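Side-chain contact in ADP-dependent L-serine kinase SerK (Thermococcus kodakarensis KOD1, PDB 5X0J), which phosphorylates free L-serine with ADP, giving O-phospho-L-serine and AMP in the first step of cysteine biosynthesis from serine: residues D166-S169 / K173-L176. The protein carries 1 engineered substitution. Sequence-based numbering, arbitrary orientation.
Sequences DEMS and KIEL
With chi1 at 62°, Ile174 sets CG1 between its own backbone N and carbonyl carbon, and this places the CG1–CD1 arm against the last turn of helix 155-170. CG1 lies 3.8 Å from CB of Met168 and also packs on the backbone N of Ser169, while CD1 reaches the same Met168 CB. The thioether chain of Met168, bent at chi3, leaves its methyl CE about 4.2 Å from CB and CD of Lys173, a loose contact in which the two side chains cross at about a right angle. Beyond CD, Lys173 leads away to a salt bridge with Glu171. The turn joins helix 155-170 to strand 175-179, which pairs antiparallel with strand 98-107; Ile174 and Leu176 also touch Leu165, so the helix lies against this sheet. Here Met168 O accepts from two successive amides: Lys173 N, at 3.0 Å, is nearly in line with the C=O bond (163°), but its N-H is bent (135° at the hydrogen), and Ile174 N adds a weak bond at 3.5 Å. On strand 175-179, CB of Leu176 sits 3.9 Å from CB of Ser169. A water donates to Ser169 O (2.7 Å from the water oxygen) and Ile174 O (3.0 Å). Another accepts from Leu176 N at 2.9 Å and meets Ser169 OG in one of two modelled conformers, a tentative link. Val113 and Arg116 of helix 110-119 back Met168, Phe106 backs Ile174, and Val33 backs Leu176.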
loop_
_atom_site.group_PDB
_atom_site.type_symbol
_atom_site.label_atom_id
_atom_site.label_comp_id
_atom_site.label_asym_id
_atom_site.label_seq_id
_atom_site.Cartn_x
_atom_site.Cartn_y
_atom_site.Cartn_z
ATOM N N ASP A 166 9.641 -5.908 4.658
ATOM C CA ASP A 166 10.116 -5.995 3.268
ATOM C C ASP A 166 11.334 -6.905 3.164
ATOM O O ASP A 166 11.376 -7.818 2.342
ATOM C CB ASP A 166 10.452 -4.595 2.762
ATOM C CG ASP A 166 10.659 -4.527 1.267
ATOM O OD1 ASP A 166 9.854 -5.110 0.507
ATOM O OD2 ASP A 166 11.606 -3.827 0.855
ATOM N N GLU A 167 12.314 -6.669 4.025
ATOM C CA GLU A 167 13.525 -7.477 4.019
ATOM C C GLU A 167 13.258 -8.946 4.334
ATOM O O GLU A 167 13.790 -9.831 3.666
ATOM C CB GLU A 167 14.533 -6.923 5.013
ATOM C CG GLU A 167 15.085 -5.569 4.607
ATOM C CD GLU A 167 15.874 -4.893 5.714
ATOM O OE1 GLU A 167 16.050 -5.482 6.801
ATOM O OE2 GLU A 167 16.319 -3.750 5.489
ATOM N N MET A 168 12.442 -9.199 5.351
ATOM C CA MET A 168 12.126 -10.576 5.729
ATOM C C MET A 168 11.343 -11.293 4.640
ATOM O O MET A 168 11.526 -12.492 4.442
ATOM C CB MET A 168 11.390 -10.623 7.065
ATOM C CG MET A 168 12.259 -10.160 8.226
ATOM S SD MET A 168 11.492 -10.319 9.844
ATOM C CE MET A 168 11.751 -12.074 10.150
ATOM N N SER A 169 10.487 -10.553 3.940
ATOM C CA SER A 169 9.747 -11.073 2.786
ATOM C C SER A 169 10.695 -11.471 1.651
ATOM O O SER A 169 10.609 -12.567 1.088
ATOM C CB SER A 169 8.745 -10.012 2.328
ATOM O OG SER A 169 8.214 -10.278 1.048
ATOM N N LYS A 173 11.707 -15.417 4.796
ATOM C CA LYS A 173 11.437 -15.769 6.186
ATOM C C LYS A 173 9.955 -15.644 6.521
ATOM O O LYS A 173 9.459 -16.361 7.390
ATOM C CB LYS A 173 12.272 -14.910 7.134
ATOM C CG LYS A 173 13.766 -15.169 7.021
ATOM C CD LYS A 173 14.544 -14.325 8.016
ATOM C CE LYS A 173 15.984 -14.799 8.155
ATOM N NZ LYS A 173 16.750 -14.640 6.890
ATOM N N ILE A 174 9.256 -14.720 5.858
ATOM C CA ILE A 174 7.822 -14.545 6.053
ATOM C C ILE A 174 7.106 -14.447 4.724
ATOM O O ILE A 174 7.721 -14.115 3.706
ATOM C CB ILE A 174 7.483 -13.269 6.879
ATOM C CG1 ILE A 174 7.936 -11.969 6.175
ATOM C CG2 ILE A 174 8.070 -13.365 8.282
ATOM C CD1 ILE A 174 7.455 -10.713 6.877
ATOM N N GLU A 175 5.811 -14.749 4.753
ATOM C CA GLU A 175 4.903 -14.382 3.674
ATOM C C GLU A 175 4.255 -13.068 4.099
ATOM O O GLU A 175 3.597 -13.015 5.133
ATOM C CB GLU A 175 3.861 -15.487 3.465
ATOM C CG GLU A 175 3.119 -15.436 2.135
ATOM C CD GLU A 175 2.926 -16.818 1.534
ATOM O OE1 GLU A 175 3.675 -17.174 0.594
ATOM O OE2 GLU A 175 2.052 -17.560 2.033
ATOM N N LEU A 176 4.461 -12.018 3.310
ATOM C CA LEU A 176 3.954 -10.675 3.599
ATOM C C LEU A 176 2.709 -10.422 2.757
ATOM O O LEU A 176 2.759 -10.503 1.524
ATOM C CB LEU A 176 5.025 -9.631 3.290
ATOM C CG LEU A 176 4.669 -8.149 3.443
ATOM C CD1 LEU A 176 4.201 -7.814 4.849
ATOM C CD2 LEU A 176 5.876 -7.306 3.061
HETATM O O HOH W 1 8.352 -14.053 0.747
HETATM O O HOH W 2 6.185 -12.306 1.050
#